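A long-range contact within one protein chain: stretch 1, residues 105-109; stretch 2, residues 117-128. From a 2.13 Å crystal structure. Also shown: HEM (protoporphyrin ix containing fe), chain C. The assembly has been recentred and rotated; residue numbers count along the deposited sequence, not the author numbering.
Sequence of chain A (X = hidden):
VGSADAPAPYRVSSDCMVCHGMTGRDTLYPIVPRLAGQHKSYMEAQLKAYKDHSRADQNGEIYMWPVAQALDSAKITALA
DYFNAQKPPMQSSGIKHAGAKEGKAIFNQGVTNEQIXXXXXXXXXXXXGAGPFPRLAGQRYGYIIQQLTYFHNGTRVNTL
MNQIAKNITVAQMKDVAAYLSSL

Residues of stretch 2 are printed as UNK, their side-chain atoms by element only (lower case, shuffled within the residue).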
# COMPACT_ATOMS: atom_id res chain seq x y z
N ALA A 105 -6.87 -10.83 -13.23
CA ALA A 105 -7.12 -10.38 -14.59
C ALA A 105 -7.04 -8.86 -14.63
O ALA A 105 -6.45 -8.29 -15.55
CB ALA A 105 -8.50 -10.84 -15.04
N ILE A 106 -7.60 -8.21 -13.62
CA ILE A 106 -7.57 -6.76 -13.54
C ILE A 106 -6.16 -6.25 -13.40
O ILE A 106 -5.71 -5.36 -14.12
CB ILE A 106 -8.39 -6.26 -12.34
CG1 ILE A 106 -9.88 -6.50 -12.59
CG2 ILE A 106 -8.11 -4.78 -12.11
CD1 ILE A 106 -10.77 -6.36 -11.33
N PHE A 107 -5.43 -6.83 -12.45
CA PHE A 107 -4.07 -6.37 -12.22
C PHE A 107 -3.18 -6.49 -13.44
O PHE A 107 -2.44 -5.54 -13.79
CB PHE A 107 -3.43 -7.16 -11.07
CG PHE A 107 -2.08 -6.66 -10.67
CD1 PHE A 107 -1.97 -5.60 -9.81
CD2 PHE A 107 -0.94 -7.20 -11.23
CE1 PHE A 107 -0.72 -5.06 -9.50
CE2 PHE A 107 0.32 -6.69 -10.95
CZ PHE A 107 0.43 -5.61 -10.08
N ASN A 108 -3.24 -7.65 -14.10
CA ASN A 108 -2.39 -7.92 -15.25
C ASN A 108 -2.93 -7.41 -16.59
O ASN A 108 -2.15 -6.96 -17.43
CB ASN A 108 -2.12 -9.42 -15.40
CG ASN A 108 -1.43 -10.01 -14.19
OD1 ASN A 108 -0.57 -9.39 -13.58
ND2 ASN A 108 -1.79 -11.24 -13.85
N GLN A 109 -4.24 -7.49 -16.78
CA GLN A 109 -4.83 -7.09 -18.05
C GLN A 109 -5.63 -5.80 -18.02
O GLN A 109 -5.85 -5.18 -19.05
CB GLN A 109 -5.72 -8.21 -18.57
CG GLN A 109 -5.03 -9.57 -18.60
CD GLN A 109 -5.87 -10.64 -19.30
OE1 GLN A 109 -6.01 -10.64 -20.53
NE2 GLN A 109 -6.44 -11.55 -18.51
N UNK A 117 -6.68 0.75 -16.17
CA UNK A 117 -5.31 0.42 -16.59
C UNK A 117 -4.83 -0.90 -16.02
O UNK A 117 -5.23 -1.30 -14.92
c UNK A 117 -4.47 1.58 -16.04
c UNK A 117 -5.47 2.67 -15.78
c UNK A 117 -6.68 1.94 -15.30
N UNK A 118 -3.94 -1.55 -16.77
CA UNK A 118 -3.36 -2.80 -16.33
C UNK A 118 -2.36 -2.39 -15.25
O UNK A 118 -1.32 -1.79 -15.55
c UNK A 118 -2.64 -3.50 -17.49
N UNK A 119 -2.69 -2.70 -14.00
CA UNK A 119 -1.87 -2.35 -12.84
C UNK A 119 -0.41 -2.72 -12.94
O UNK A 119 0.46 -1.96 -12.51
c UNK A 119 -2.42 -3.04 -11.59
s UNK A 119 -4.21 -3.14 -11.56
N UNK A 120 -0.14 -3.89 -13.50
CA UNK A 120 1.22 -4.40 -13.61
C UNK A 120 2.19 -3.51 -14.34
O UNK A 120 3.40 -3.59 -14.09
s UNK A 120 1.81 -5.24 -16.86
c UNK A 120 1.19 -5.80 -14.25
c UNK A 120 3.06 -6.56 -16.71
c UNK A 120 0.61 -5.85 -15.66
N UNK A 121 1.70 -2.66 -15.22
CA UNK A 121 2.59 -1.78 -15.96
C UNK A 121 3.39 -0.91 -15.01
O UNK A 121 4.49 -0.47 -15.33
c UNK A 121 0.99 -1.71 -17.90
c UNK A 121 1.80 -0.90 -16.92
o UNK A 121 1.02 0.24 -19.29
c UNK A 121 0.48 -0.87 -19.06
o UNK A 121 -0.44 -1.34 -19.73
N UNK A 122 2.85 -0.64 -13.84
CA UNK A 122 3.60 0.16 -12.90
C UNK A 122 3.99 -0.58 -11.65
O UNK A 122 5.07 -0.36 -11.12
s UNK A 122 2.63 2.48 -13.96
c UNK A 122 2.82 1.40 -12.53
N UNK A 123 3.12 -1.47 -11.20
CA UNK A 123 3.35 -2.25 -9.99
C UNK A 123 4.08 -3.55 -10.24
O UNK A 123 4.25 -4.37 -9.33
c UNK A 123 1.35 0.36 -7.22
n UNK A 123 1.96 -0.77 -7.49
c UNK A 123 2.01 -2.52 -9.30
n UNK A 123 0.45 0.58 -8.15
c UNK A 123 1.44 -1.31 -8.65
c UNK A 123 0.47 -0.45 -9.06
N UNK A 124 4.50 -3.74 -11.49
CA UNK A 124 5.24 -4.92 -11.86
C UNK A 124 4.40 -6.12 -12.17
O UNK A 124 3.24 -6.21 -11.77
N UNK A 125 5.02 -7.06 -12.87
CA UNK A 125 4.40 -8.30 -13.29
C UNK A 125 3.53 -8.99 -12.25
O UNK A 125 2.53 -9.62 -12.60
o UNK A 125 5.04 -10.61 -13.55
c UNK A 125 5.48 -9.28 -13.74
N UNK A 126 3.91 -8.90 -10.99
CA UNK A 126 3.13 -9.54 -9.93
C UNK A 126 3.03 -8.67 -8.67
O UNK A 126 3.13 -9.17 -7.55
c UNK A 126 3.74 -10.90 -9.59
c UNK A 126 2.83 -11.75 -8.68
o UNK A 126 2.27 -12.76 -9.17
o UNK A 126 2.68 -11.40 -7.49
N UNK A 127 2.83 -7.38 -8.86
CA UNK A 127 2.69 -6.49 -7.72
C UNK A 127 3.93 -6.27 -6.88
O UNK A 127 3.81 -5.83 -5.73
N UNK A 128 5.11 -6.55 -7.41
CA UNK A 128 6.32 -6.35 -6.63
C UNK A 128 6.71 -4.87 -6.56
O UNK A 128 7.47 -4.45 -5.67
c UNK A 128 8.00 -6.70 -8.53
c UNK A 128 7.48 -7.17 -7.19
c UNK A 128 7.40 -7.45 -9.71
o UNK A 128 8.08 -7.67 -10.71
n UNK A 128 6.13 -7.82 -9.61
CHA HEM C . 0.04 3.17 -5.28
CHB HEM C . -3.34 0.10 -6.70
CHC HEM C . -2.22 1.10 -11.28
CHD HEM C . 1.17 4.11 -9.84
C1A HEM C . -0.99 2.24 -5.25
C2A HEM C . -1.62 1.72 -4.05
C3A HEM C . -2.57 0.84 -4.44
C4A HEM C . -2.52 0.84 -5.90
CMA HEM C . -3.51 0.02 -3.61
CAA HEM C . -1.24 2.12 -2.67
CBA HEM C . -0.07 1.33 -2.11
CGA HEM C . 0.18 1.55 -0.76
O1A HEM C . 1.04 0.78 -0.24
O2A HEM C . -0.36 2.44 -0.09
C1B HEM C . -3.32 0.12 -8.08
C2B HEM C . -4.23 -0.64 -8.89
C3B HEM C . -3.93 -0.33 -10.18
C4B HEM C . -2.82 0.58 -10.15
CMB HEM C . -5.30 -1.55 -8.33
CAB HEM C . -4.57 -0.76 -11.45
CBB HEM C . -6.11 -0.55 -11.48
C1C HEM C . -1.20 1.99 -11.30
C2C HEM C . -0.59 2.53 -12.49
C3C HEM C . 0.35 3.40 -12.05
C4C HEM C . 0.34 3.36 -10.63
CMC HEM C . -1.03 2.15 -13.89
CAC HEM C . 1.31 4.31 -12.84
CBC HEM C . 0.58 5.22 -13.89
C1D HEM C . 1.17 4.13 -8.46
C2D HEM C . 2.06 4.96 -7.66
C3D HEM C . 1.74 4.71 -6.39
C4D HEM C . 0.65 3.70 -6.41
CMD HEM C . 3.09 5.90 -8.23
CAD HEM C . 2.31 5.30 -5.13
CBD HEM C . 1.69 6.75 -4.89
CGD HEM C . 2.42 7.52 -3.96
O1D HEM C . 3.58 7.98 -4.27
O2D HEM C . 1.94 7.77 -2.82
NA HEM C . -1.55 1.70 -6.36
NB HEM C . -2.46 0.88 -8.86
NC HEM C . -0.60 2.51 -10.16
ND HEM C . 0.33 3.37 -7.67
FE HEM C . -1.06 2.10 -8.28

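Position 117 has three side-chain carbons that close a ring onto its own backbone N, and its CA-to-CB bond points away from the helix of stretch 1. It is Pro 117, whose fixed phi suits the extended lead-in here.

Position 118 bears a single carbon, 3.5 Å from Asn 108 O when measured from its CB. This is Ala 118, small enough to lie against the helix backbone at Asn 108 and Gln 109.

At 119 one carbon carries one sulfur, and the CB lies 3.2 Å from Phe 107 CD1. This is Cys 119, a short side chain that fits between the Phe 107 ring and the heme; its SG lies 2.4 Å from HEM CAB, too close for a non-bonded contact.

Position 120 is an unbranched chain of two carbons, sulfur and a final carbon, and its CB meets Phe 107 CE2 at 3.5 Å. It is Met 120, whose flexible thioether, p at all three chi angles, leads away from stretch 1.

Position 121 has three carbons, the last carrying two oxygens, and touches nothing on stretch 1. It is Glu 121, its carboxylate suited to an exposed site.

Position 122 again has one carbon and one sulfur, without contact to stretch 1. It is Cys 122, a short thiol side chain that asks no room of the helix.

Position 123 has one carbon and then a five-membered ring of three carbons and two nitrogens; its CB packs 3.6 Å from Phe 107 CZ. It is His 123, whose NE2 binds HEM FE at 2.1 Å, a role suited to imidazole.

Position 124 lacks side-chain atoms: Gly 124. Phi is 83° just after the helix, and a CB would jam against the preceding carbonyl oxygen.

At 125 there are a carbon and an oxygen; the CA-to-CB bond points away, and the backbone O lies 4.0 Å from Phe 107 CE2. This is Ser 125, small and polar at an exposed site.

Position 126 has two carbons, the second with two oxygens; its CA-to-CB bond points away, and its backbone C is 4.1 Å from Phe 107 CE2. It is Asp 126, its charge tolerated where partly exposed.

Position 127, again bare, brings its N to 3.2 Å from Phe 107 CZ. It is Gly 127, favored by positive phi.

Position 128 has three carbons, the third bearing one oxygen and one nitrogen, without contact to stretch 1. It is Gln 128, polar and partly exposed.

The contact turns on Phe 107. Cys 119 C and Met 120 N lie over one face of its ring, while His 123 CB and Gly 124 O meet its edge. Met 120 N donates a hydrogen bond to Phe 107 O (2.8 Å, 157°), tying the heme-binding segment to the helix. One aromatic residue thus packs against the CB of the iron ligand and anchors the backbone beside it.

Stretch 2, residues 117-128: PACMECHGSDGQ
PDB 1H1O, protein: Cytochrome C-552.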